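PDB 2NRH: transcriptional activator, putative, Baf family from Campylobacter jejuni, which probably catalyses the ATP-dependent phosphorylation of pantothenate, the first step of coenzyme A biosynthesis, as a type III pantothenate kinase. Local coordinates for residues L4-N10 with I38-N44; I26-L30 with L47-L51; F66-Y70 with I101-H106; A79-I84 with L194-G198. The protein carries 2 engineered substitutions. Numbering follows the deposited sequence.

Interaction 1: L4-N10 with I38-N44. With SO4 (sulfate ion), chain D.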
# COMPACT_ATOMS: atom_id res chain seq x y z
N LEU B 4 -13.61 -32.73 -7.38
CA LEU B 4 -12.34 -32.11 -7.04
C LEU B 4 -12.11 -30.82 -7.86
O LEU B 4 -11.98 -30.86 -9.08
CB LEU B 4 -11.19 -33.12 -7.22
CG LEU B 4 -9.82 -32.72 -6.61
CD1 LEU B 4 -9.93 -31.80 -5.39
CD2 LEU B 4 -8.98 -33.95 -6.24
N LEU B 5 -12.07 -29.69 -7.16
CA LEU B 5 -11.79 -28.40 -7.78
C LEU B 5 -10.42 -27.87 -7.37
O LEU B 5 -10.01 -28.07 -6.24
CB LEU B 5 -12.87 -27.38 -7.41
CG LEU B 5 -14.31 -27.77 -7.73
CD1 LEU B 5 -15.33 -26.79 -7.10
CD2 LEU B 5 -14.52 -27.87 -9.25
N CYS B 6 -9.76 -27.17 -8.29
CA CYS B 6 -8.43 -26.60 -8.09
C CYS B 6 -8.36 -25.13 -8.54
O CYS B 6 -8.69 -24.77 -9.69
CB CYS B 6 -7.34 -27.45 -8.77
SG CYS B 6 -5.70 -27.05 -8.12
N ASP B 7 -7.94 -24.27 -7.62
CA ASP B 7 -7.72 -22.84 -7.88
C ASP B 7 -6.21 -22.52 -7.75
O ASP B 7 -5.66 -22.43 -6.64
CB ASP B 7 -8.63 -22.02 -6.94
CG ASP B 7 -8.09 -20.64 -6.64
OD1 ASP B 7 -7.57 -20.00 -7.55
OD2 ASP B 7 -8.19 -20.16 -5.48
N ILE B 8 -5.53 -22.42 -8.90
CA ILE B 8 -4.07 -22.36 -8.93
C ILE B 8 -3.49 -20.93 -9.06
O ILE B 8 -3.78 -20.23 -10.00
CB ILE B 8 -3.51 -23.27 -10.08
CG1 ILE B 8 -4.03 -24.69 -9.94
CG2 ILE B 8 -1.92 -23.22 -10.14
CD1 ILE B 8 -4.11 -25.50 -11.27
N GLY B 9 -2.68 -20.53 -8.09
CA GLY B 9 -2.06 -19.23 -8.05
C GLY B 9 -0.56 -19.26 -8.34
O GLY B 9 0.02 -20.29 -8.73
N ASN B 10 0.07 -18.11 -8.15
CA ASN B 10 1.51 -17.96 -8.19
C ASN B 10 2.29 -18.55 -7.01
O ASN B 10 3.49 -18.79 -7.15
CB ASN B 10 1.86 -16.50 -8.41
CG ASN B 10 1.54 -16.05 -9.84
OD1 ASN B 10 1.97 -16.68 -10.85
ND2 ASN B 10 0.78 -14.96 -9.95
N ILE B 38 -9.82 -33.40 -12.33
CA ILE B 38 -9.68 -32.17 -11.59
C ILE B 38 -10.05 -30.98 -12.48
O ILE B 38 -9.40 -30.72 -13.48
CB ILE B 38 -8.24 -31.99 -11.03
CG1 ILE B 38 -7.89 -33.15 -10.07
CG2 ILE B 38 -8.14 -30.64 -10.33
CD1 ILE B 38 -6.38 -33.24 -9.59
N PHE B 39 -11.09 -30.25 -12.08
CA PHE B 39 -11.46 -28.96 -12.68
C PHE B 39 -10.63 -27.83 -12.14
O PHE B 39 -10.37 -27.76 -10.95
CB PHE B 39 -12.94 -28.72 -12.45
CG PHE B 39 -13.79 -29.83 -13.03
CD1 PHE B 39 -14.10 -29.85 -14.42
CD2 PHE B 39 -14.20 -30.90 -12.24
CE1 PHE B 39 -14.86 -30.89 -15.00
CE2 PHE B 39 -14.97 -31.95 -12.82
CZ PHE B 39 -15.30 -31.92 -14.21
N TYR B 40 -10.14 -26.94 -13.00
CA TYR B 40 -9.25 -25.94 -12.49
C TYR B 40 -9.44 -24.58 -13.13
O TYR B 40 -10.00 -24.47 -14.22
CB TYR B 40 -7.80 -26.43 -12.61
CG TYR B 40 -7.21 -26.35 -13.99
CD1 TYR B 40 -6.48 -25.23 -14.37
CD2 TYR B 40 -7.37 -27.40 -14.92
CE1 TYR B 40 -5.90 -25.14 -15.66
CE2 TYR B 40 -6.80 -27.32 -16.20
CZ TYR B 40 -6.06 -26.19 -16.56
OH TYR B 40 -5.50 -26.08 -17.82
N ILE B 41 -8.97 -23.55 -12.42
CA ILE B 41 -8.54 -22.26 -13.01
C ILE B 41 -7.06 -21.97 -12.58
O ILE B 41 -6.57 -22.43 -11.54
CB ILE B 41 -9.44 -21.12 -12.59
CG1 ILE B 41 -9.32 -20.85 -11.08
CG2 ILE B 41 -10.90 -21.41 -13.01
CD1 ILE B 41 -10.19 -19.73 -10.61
N ASN B 42 -6.35 -21.19 -13.37
CA ASN B 42 -4.92 -20.97 -13.15
C ASN B 42 -4.51 -19.57 -13.60
O ASN B 42 -4.88 -19.15 -14.68
CB ASN B 42 -4.12 -22.07 -13.89
CG ASN B 42 -2.65 -21.74 -13.96
OD1 ASN B 42 -2.01 -21.53 -12.92
ND2 ASN B 42 -2.10 -21.70 -15.17
N VAL B 43 -3.77 -18.86 -12.74
CA VAL B 43 -3.17 -17.56 -13.09
C VAL B 43 -1.65 -17.70 -13.19
O VAL B 43 -0.96 -16.79 -13.54
CB VAL B 43 -3.51 -16.38 -12.07
CG1 VAL B 43 -5.01 -16.12 -12.05
CG2 VAL B 43 -2.92 -16.63 -10.66
N ASN B 44 -1.14 -18.86 -12.88
CA ASN B 44 0.27 -19.06 -12.95
C ASN B 44 0.76 -19.33 -14.41
O ASN B 44 0.50 -20.39 -15.01
CB ASN B 44 0.64 -20.21 -11.99
CG ASN B 44 2.11 -20.33 -11.78
OD1 ASN B 44 2.91 -20.12 -12.71
ND2 ASN B 44 2.51 -20.68 -10.55
S SO4 D . -1.19 -16.76 -4.52
O1 SO4 D . -2.06 -15.98 -3.65
O2 SO4 D . 0.18 -16.57 -4.02
O3 SO4 D . -1.55 -18.17 -4.44
O4 SO4 D . -1.29 -16.28 -5.92
O HOH W 1 4.78 -19.95 -9.26
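Strands 4-8 and 38-42 run side by side and parallel, with axes 4.6 Å apart at 16°. The backbone bonds follow the parallel pattern. Phe39 N donates to Leu4 O (3.2 Å) and Cys6 N to Phe39 O (2.8 Å). Ile41 N donates to Cys6 O (3.0 Å), Ile8 N to Ile41 O (2.8 Å) and Val43 N to Ile8 O (3.1 Å).

Apolar contacts form on both faces. Cys6 CB meets Ile38 CG2 at 3.6 Å, and Ile8 CD1 meets Tyr40 CD1 at 3.9 Å. On the face of Leu5, Asp7 and Ile41, Leu5 CD2 lies 3.7 Å from Phe39 CB.

Polar side chains tie the turns past the strands. Asn44 ND2 donates to Gly9 O (3.1 Å), and its OD1 accepts from His46 N. Asn42 OD1 takes Asn44 N at 2.8 Å in an Asx turn. A water joins Asn10 O to Asn44 ND2, 2.7 Å from each.

Asp7 to Asn10 belong to the predicted ATP site, at the first strand turn of the actin-like ATPase fold. A sulfate, probably from the crystallisation liquor, sits here. Its O4 accepts a weak bond from Asn10 N (3.2 Å). A side chain on Gly9 would clash with it.

Strands 12-16 and 57-59 flank the pair in the sheet. Helix 194-204 covers the face of Leu5 and Asp7; helix 48-53 covers that of Ile8 and Tyr40.

Interaction 2: I26-L30 with L47-L51; sequences IDQFL and LKEHL
Two short helical segments meet mainly through side chains, with no direct hydrogen bond between them. Residues 26-30 form one helical turn (Leu30 N to Ile26 O 2.9 Å). Leu47 leads into helix 48-53, and Leu51 N bonds to Leu47 O at 3.0 Å. The nearest CA atoms, of Leu30 and His50, are 8.1 Å apart.

CD2 of Leu47 (m, t) lies 3.8 Å from CG2 of Ile26 (m, m) and 3.6 Å from Leu30 CD2; Leu47 CD1 lies 3.7 Å from Phe29 CE2. Phe29 (chi1 t, chi2 78°) and His50 (t, 83°) both point CB toward the other segment. CD2 of Leu51 (m, t) meets the edge of the Phe29 ring, 3.8 Å from Phe29 CZ. Leu30 (m, t) sets CD2 over the face of the His50 ring, 3.9 Å from the centroid, in a CH-pi contact. The Phe29 and His50 rings are oblique, planes at 65° and centroids 6.0 Å apart. A water donates to Phe29 O (2.8 Å) and bonds His50 NE2 (3.0 Å).

This is a small hydrophobic layer over a mixed beta sheet. Phe29, Leu47 and Leu51 all rest on Ile8 of strand 4-8. Phe29 also reaches strand 12-16, Leu51 strand 38-42.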
# COMPACT_ATOMS: atom_id res chain seq x y z
N ILE B 26 3.67 -24.81 -4.57
CA ILE B 26 3.82 -25.13 -5.98
C ILE B 26 4.66 -26.39 -6.25
O ILE B 26 4.28 -27.16 -7.11
CB ILE B 26 4.26 -23.88 -6.89
CG1 ILE B 26 3.21 -22.72 -6.84
CG2 ILE B 26 4.45 -24.30 -8.37
CD1 ILE B 26 1.76 -23.19 -6.84
N ASP B 27 5.75 -26.58 -5.52
CA ASP B 27 6.49 -27.83 -5.47
C ASP B 27 5.58 -29.02 -5.15
O ASP B 27 5.55 -30.02 -5.89
CB ASP B 27 7.61 -27.75 -4.42
CG ASP B 27 8.74 -26.76 -4.82
OD1 ASP B 27 8.84 -26.42 -6.03
OD2 ASP B 27 9.53 -26.34 -3.91
N GLN B 28 4.80 -28.91 -4.08
CA GLN B 28 3.80 -29.93 -3.74
C GLN B 28 2.83 -30.15 -4.90
O GLN B 28 2.44 -31.31 -5.22
CB GLN B 28 3.07 -29.61 -2.43
CG GLN B 28 4.00 -29.78 -1.15
CD GLN B 28 3.58 -28.95 0.03
OE1 GLN B 28 2.60 -28.19 -0.01
NE2 GLN B 28 4.33 -29.08 1.12
N PHE B 29 2.43 -29.05 -5.56
CA PHE B 29 1.42 -29.17 -6.56
C PHE B 29 2.00 -29.97 -7.77
O PHE B 29 1.32 -30.80 -8.41
CB PHE B 29 0.94 -27.77 -7.02
CG PHE B 29 0.09 -27.82 -8.29
CD1 PHE B 29 -1.23 -28.21 -8.23
CD2 PHE B 29 0.64 -27.53 -9.51
CE1 PHE B 29 -2.01 -28.28 -9.35
CE2 PHE B 29 -0.14 -27.60 -10.70
CZ PHE B 29 -1.44 -27.97 -10.61
N LEU B 30 3.25 -29.70 -8.08
CA LEU B 30 3.85 -30.32 -9.23
C LEU B 30 3.99 -31.87 -9.09
O LEU B 30 4.06 -32.58 -10.09
CB LEU B 30 5.19 -29.62 -9.55
CG LEU B 30 5.04 -28.16 -10.02
CD1 LEU B 30 6.36 -27.39 -9.99
CD2 LEU B 30 4.43 -28.10 -11.41
N LEU B 47 2.79 -22.51 -15.20
CA LEU B 47 2.30 -23.87 -15.03
C LEU B 47 1.43 -24.30 -16.17
O LEU B 47 0.87 -25.40 -16.13
CB LEU B 47 1.55 -24.08 -13.69
CG LEU B 47 2.18 -23.86 -12.30
CD1 LEU B 47 1.19 -24.15 -11.22
CD2 LEU B 47 3.48 -24.64 -12.05
N LYS B 48 1.29 -23.43 -17.15
CA LYS B 48 0.46 -23.73 -18.32
C LYS B 48 0.83 -25.01 -19.14
O LYS B 48 -0.05 -25.79 -19.48
CB LYS B 48 0.32 -22.49 -19.19
CG LYS B 48 -0.56 -21.42 -18.55
CD LYS B 48 -0.85 -20.32 -19.56
CE LYS B 48 -1.34 -18.96 -18.95
NZ LYS B 48 -2.25 -18.99 -17.75
N GLU B 49 2.12 -25.24 -19.42
CA GLU B 49 2.59 -26.45 -20.09
C GLU B 49 2.32 -27.70 -19.25
O GLU B 49 1.83 -28.74 -19.72
CB GLU B 49 4.10 -26.32 -20.29
CG GLU B 49 4.59 -26.21 -21.73
CD GLU B 49 5.24 -27.51 -22.24
OE1 GLU B 49 4.55 -28.56 -22.27
OE2 GLU B 49 6.44 -27.47 -22.63
N HIS B 50 2.68 -27.60 -17.98
CA HIS B 50 2.44 -28.68 -17.07
C HIS B 50 1.00 -29.10 -17.04
O HIS B 50 0.71 -30.27 -17.04
CB HIS B 50 2.90 -28.33 -15.66
CG HIS B 50 2.59 -29.42 -14.67
ND1 HIS B 50 3.40 -30.52 -14.50
CD2 HIS B 50 1.53 -29.60 -13.83
CE1 HIS B 50 2.88 -31.30 -13.57
NE2 HIS B 50 1.75 -30.76 -13.15
N LEU B 51 0.09 -28.14 -17.00
CA LEU B 51 -1.33 -28.45 -16.85
C LEU B 51 -1.84 -29.16 -18.07
O LEU B 51 -2.64 -30.09 -17.94
CB LEU B 51 -2.16 -27.21 -16.55
CG LEU B 51 -1.92 -26.62 -15.15
CD1 LEU B 51 -2.29 -25.17 -15.15
CD2 LEU B 51 -2.71 -27.37 -14.11
O HOH W 2 0.04 -31.57 -10.83

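Interaction 3: F66-Y70 with I101-H106; sequences FDTIY and ISNSIH
His106 sets its ring between the side chains of Phe66 and Tyr70, and the three form an aromatic cluster. All three have chi1 t; His106 chi2 is -118°. Both ring pairs are oblique. The Phe66 and His106 centroids are 5.5 Å apart with planes at 38°; those of Tyr70 and His106 are 6.0 Å apart at 47°. Phe66 CZ lies 3.5 Å from His106 CB, and Tyr70 CB lies 3.7 Å from His106 CE1.

Residues 66-70 are an extended loop as far as Thr68. Asp67 lies opposite Ile105 and Thr68 opposite His106, with CA atoms 5.3 and 4.9 Å apart. His106 N donates to Asp67 O at 2.9 Å.

The other segment is a beta hairpin, which joins strands 95-102 and 105-113. Its type I' turn runs from Ser102 to Ile105, with Asn103 and Ser104 at positive phi. Ser102 N to Ile105 O and Ile105 N to Ser102 O are both 3.0 Å. Tyr70, a predicted substrate-binding residue, bonds Arg77 through OH and packs on Ala149 of the second subunit.

Thr68 OG1 (chi1 t) and His106 ND1 share a very short hydrogen bond of 2.5 Å. Thr68 OG1 also accepts from Tyr70 N at 3.2 Å, an ST turn. A water bonds Thr68 OG1 (2.8 Å), Ile69 N (2.9 Å) and His106 O (2.8 Å). Phe66 CZ meets Ile101 CD1 at 3.8 Å.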
# COMPACT_ATOMS: atom_id res chain seq x y z
N PHE B 66 -18.44 -13.33 -18.58
CA PHE B 66 -18.41 -12.33 -17.56
C PHE B 66 -18.26 -11.00 -18.24
O PHE B 66 -17.35 -10.81 -18.98
CB PHE B 66 -17.22 -12.66 -16.62
CG PHE B 66 -17.04 -11.69 -15.51
CD1 PHE B 66 -17.91 -11.68 -14.44
CD2 PHE B 66 -15.96 -10.82 -15.51
CE1 PHE B 66 -17.74 -10.80 -13.41
CE2 PHE B 66 -15.77 -9.98 -14.48
CZ PHE B 66 -16.68 -9.93 -13.43
N ASP B 67 -19.18 -10.08 -18.00
CA ASP B 67 -19.23 -8.82 -18.75
C ASP B 67 -18.29 -7.75 -18.15
O ASP B 67 -18.63 -7.12 -17.19
CB ASP B 67 -20.68 -8.32 -18.86
CG ASP B 67 -20.88 -7.20 -19.92
OD1 ASP B 67 -19.91 -6.56 -20.41
OD2 ASP B 67 -22.08 -6.97 -20.28
N THR B 68 -17.12 -7.61 -18.75
CA THR B 68 -16.01 -6.68 -18.32
C THR B 68 -15.29 -6.08 -19.57
O THR B 68 -15.29 -6.69 -20.63
CB THR B 68 -14.93 -7.43 -17.37
OG1 THR B 68 -14.00 -6.47 -16.85
CG2 THR B 68 -14.11 -8.42 -18.13
N ILE B 69 -14.67 -4.91 -19.45
CA ILE B 69 -13.76 -4.38 -20.50
C ILE B 69 -12.34 -4.19 -19.96
O ILE B 69 -11.49 -3.49 -20.57
CB ILE B 69 -14.20 -3.00 -21.07
CG1 ILE B 69 -14.41 -1.98 -19.95
CG2 ILE B 69 -15.40 -3.16 -22.01
CD1 ILE B 69 -14.62 -0.58 -20.46
N TYR B 70 -12.14 -4.71 -18.75
CA TYR B 70 -10.88 -4.65 -18.03
C TYR B 70 -9.96 -5.60 -18.73
O TYR B 70 -10.16 -6.80 -18.67
CB TYR B 70 -11.09 -5.11 -16.56
CG TYR B 70 -9.88 -4.98 -15.63
CD1 TYR B 70 -9.96 -4.22 -14.45
CD2 TYR B 70 -8.68 -5.64 -15.91
CE1 TYR B 70 -8.87 -4.11 -13.58
CE2 TYR B 70 -7.60 -5.56 -15.07
CZ TYR B 70 -7.70 -4.81 -13.90
OH TYR B 70 -6.61 -4.75 -13.07
N ILE B 101 -19.23 -4.93 -8.92
CA ILE B 101 -20.29 -5.52 -9.72
C ILE B 101 -21.64 -4.78 -9.53
O ILE B 101 -22.06 -4.39 -8.41
CB ILE B 101 -20.46 -7.04 -9.41
CG1 ILE B 101 -19.07 -7.75 -9.32
CG2 ILE B 101 -21.40 -7.74 -10.44
CD1 ILE B 101 -18.25 -7.84 -10.63
N SER B 102 -22.29 -4.54 -10.66
CA SER B 102 -23.58 -3.89 -10.66
C SER B 102 -24.35 -4.54 -11.75
O SER B 102 -24.01 -4.42 -12.90
CB SER B 102 -23.48 -2.41 -10.92
OG SER B 102 -24.79 -1.87 -10.97
N ASN B 103 -25.35 -5.31 -11.35
CA ASN B 103 -26.23 -5.85 -12.32
C ASN B 103 -25.56 -6.89 -13.21
O ASN B 103 -25.83 -6.97 -14.42
CB ASN B 103 -26.84 -4.72 -13.15
CG ASN B 103 -28.31 -4.89 -13.32
OD1 ASN B 103 -28.77 -5.34 -14.36
ND2 ASN B 103 -29.05 -4.62 -12.26
N SER B 104 -24.72 -7.71 -12.56
CA SER B 104 -23.94 -8.68 -13.24
C SER B 104 -23.00 -8.03 -14.26
O SER B 104 -22.61 -8.71 -15.23
CB SER B 104 -24.87 -9.72 -13.97
OG SER B 104 -25.61 -10.57 -13.10
N ILE B 105 -22.67 -6.76 -14.10
CA ILE B 105 -21.63 -6.11 -14.94
C ILE B 105 -20.44 -5.66 -14.11
O ILE B 105 -20.60 -5.12 -13.02
CB ILE B 105 -22.20 -4.93 -15.77
CG1 ILE B 105 -23.26 -5.48 -16.75
CG2 ILE B 105 -21.10 -4.26 -16.65
CD1 ILE B 105 -24.20 -4.45 -17.27
N HIS B 106 -19.24 -5.89 -14.62
CA HIS B 106 -17.98 -5.57 -13.94
C HIS B 106 -17.66 -4.15 -14.34
O HIS B 106 -17.41 -3.85 -15.51
CB HIS B 106 -16.86 -6.55 -14.36
CG HIS B 106 -15.52 -6.26 -13.73
ND1 HIS B 106 -14.40 -5.95 -14.47
CD2 HIS B 106 -15.14 -6.20 -12.44
CE1 HIS B 106 -13.38 -5.70 -13.66
NE2 HIS B 106 -13.81 -5.84 -12.42
O HOH W 3 -14.85 -3.79 -16.76

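Interaction 4: A79-I84 with L194-G198; sequences AACYTI and LIFRG
This is a helix-helix contact in the core of the actin-like ATPase fold. The end of helix 75-81 and the type I turn from Cys81 to Ile84 pack on the start of helix 194-204. Ile84 N bonds Cys81 O at 3.1 Å, and in the second helix Gly198 N bonds Leu194 O at 3.2 Å.

Leu194 (chi1 -105°) brings CD1 to 3.4 Å from Ala80 O and 3.9 Å from Ile84 CD1. A water lies 2.7 Å from Leu194 O, 3.1 Å from Ala79 O and 2.6 Å from Thr83 OG1. Ile195 (m, t) sets CG1 3.6 Å from Ala80 CB and CG2 3.9 Å from Ala79 CB. The CA atoms of Ala80 and Ile195 are 4.2 Å apart. Ile195 also touches Asp7 and Asp91 of the predicted ATP and potassium sites. Arg197 O meets Thr83 CG2 (chi1 p) at 3.5 Å. A CB on Gly198 would clash with Ala79 O; Gly198 CA makes a CA-H...O contact to Ala79 O at 3.3 Å.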
# COMPACT_ATOMS: atom_id res chain seq x y z
N ALA B 79 -13.79 -15.52 -11.26
CA ALA B 79 -14.43 -16.57 -10.52
C ALA B 79 -14.99 -16.12 -9.17
O ALA B 79 -15.99 -16.66 -8.70
CB ALA B 79 -13.45 -17.76 -10.33
N ALA B 80 -14.33 -15.16 -8.52
CA ALA B 80 -14.84 -14.65 -7.22
C ALA B 80 -15.99 -13.68 -7.38
O ALA B 80 -16.80 -13.54 -6.45
CB ALA B 80 -13.76 -13.99 -6.40
N CYS B 81 -16.02 -12.98 -8.51
CA CYS B 81 -17.15 -12.09 -8.83
C CYS B 81 -18.37 -12.84 -9.37
O CYS B 81 -19.46 -12.29 -9.46
CB CYS B 81 -16.75 -11.01 -9.84
SG CYS B 81 -15.65 -9.81 -9.11
N TYR B 82 -18.15 -14.06 -9.79
CA TYR B 82 -19.07 -14.72 -10.67
C TYR B 82 -20.45 -15.01 -10.03
O TYR B 82 -21.45 -14.99 -10.74
CB TYR B 82 -18.48 -16.03 -11.15
CG TYR B 82 -19.07 -16.51 -12.45
CD1 TYR B 82 -19.13 -15.67 -13.56
CD2 TYR B 82 -19.57 -17.80 -12.58
CE1 TYR B 82 -19.65 -16.09 -14.75
CE2 TYR B 82 -20.10 -18.23 -13.80
CZ TYR B 82 -20.12 -17.36 -14.87
OH TYR B 82 -20.59 -17.75 -16.08
N THR B 83 -20.51 -15.35 -8.73
CA THR B 83 -21.82 -15.69 -8.12
C THR B 83 -22.52 -14.42 -7.57
O THR B 83 -23.55 -14.49 -6.91
CB THR B 83 -21.71 -16.71 -7.01
OG1 THR B 83 -20.80 -16.22 -6.03
CG2 THR B 83 -21.21 -17.99 -7.54
N ILE B 84 -21.93 -13.26 -7.87
CA ILE B 84 -22.41 -11.97 -7.36
C ILE B 84 -23.05 -11.13 -8.46
O ILE B 84 -22.50 -10.97 -9.53
CB ILE B 84 -21.24 -11.25 -6.54
CG1 ILE B 84 -21.08 -12.00 -5.20
CG2 ILE B 84 -21.52 -9.77 -6.26
CD1 ILE B 84 -19.72 -12.37 -4.86
N LEU B 194 -15.43 -18.09 -1.93
CA LEU B 194 -16.04 -17.36 -3.04
C LEU B 194 -15.72 -17.89 -4.45
O LEU B 194 -16.60 -17.98 -5.33
CB LEU B 194 -15.68 -15.87 -3.00
CG LEU B 194 -16.76 -14.94 -2.53
CD1 LEU B 194 -16.47 -13.59 -3.10
CD2 LEU B 194 -18.22 -15.45 -2.96
N ILE B 195 -14.45 -18.20 -4.65
CA ILE B 195 -13.91 -18.56 -5.94
C ILE B 195 -14.46 -19.93 -6.30
O ILE B 195 -14.92 -20.12 -7.41
CB ILE B 195 -12.34 -18.52 -5.91
CG1 ILE B 195 -11.86 -17.07 -5.99
CG2 ILE B 195 -11.75 -19.22 -7.08
CD1 ILE B 195 -10.36 -16.92 -6.07
N PHE B 196 -14.39 -20.87 -5.37
CA PHE B 196 -14.88 -22.24 -5.60
C PHE B 196 -16.38 -22.26 -5.85
O PHE B 196 -16.88 -23.21 -6.47
CB PHE B 196 -14.57 -23.14 -4.40
CG PHE B 196 -13.16 -23.59 -4.33
CD1 PHE B 196 -12.57 -24.26 -5.40
CD2 PHE B 196 -12.41 -23.37 -3.18
CE1 PHE B 196 -11.24 -24.68 -5.34
CE2 PHE B 196 -11.08 -23.78 -3.10
CZ PHE B 196 -10.49 -24.45 -4.19
N ARG B 197 -17.11 -21.27 -5.33
CA ARG B 197 -18.52 -21.07 -5.67
C ARG B 197 -18.73 -20.63 -7.15
O ARG B 197 -19.63 -21.12 -7.83
CB ARG B 197 -19.19 -20.07 -4.72
CG ARG B 197 -19.31 -20.52 -3.27
CD ARG B 197 -20.32 -19.64 -2.43
NE ARG B 197 -21.09 -20.48 -1.49
CZ ARG B 197 -22.31 -20.21 -1.01
NH1 ARG B 197 -22.96 -19.08 -1.34
NH2 ARG B 197 -22.89 -21.06 -0.18
N GLY B 198 -17.93 -19.68 -7.63
CA GLY B 198 -17.87 -19.38 -9.06
C GLY B 198 -17.59 -20.60 -9.91
O GLY B 198 -18.31 -20.88 -10.89
O HOH W 4 -18.29 -16.23 -6.60

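Interactions 1 and 2 cross along the chain, with centres 10 Å apart. Ile8 and Tyr40 of the first sheet pack against Leu51 of helix 48-53, and Ile8 also against Leu47. Interactions 3 and 4 also cross, with centres 13 Å apart; Phe66 and Ile101 touch Cys81 there. Interaction 4 packs against interaction 1 through Ile41 on Ala79 and Leu5 on Phe196. Its helices, 75-81 and 194-204, lie between the first sheet and the second, which holds the hairpin of interaction 3. Ile195 touches Asp7 of one and Asp91 of the other. Interaction 1 holds part of the predicted ATP site; interaction 3 holds Tyr70 of the predicted substrate site. Their centres are 22 Å apart.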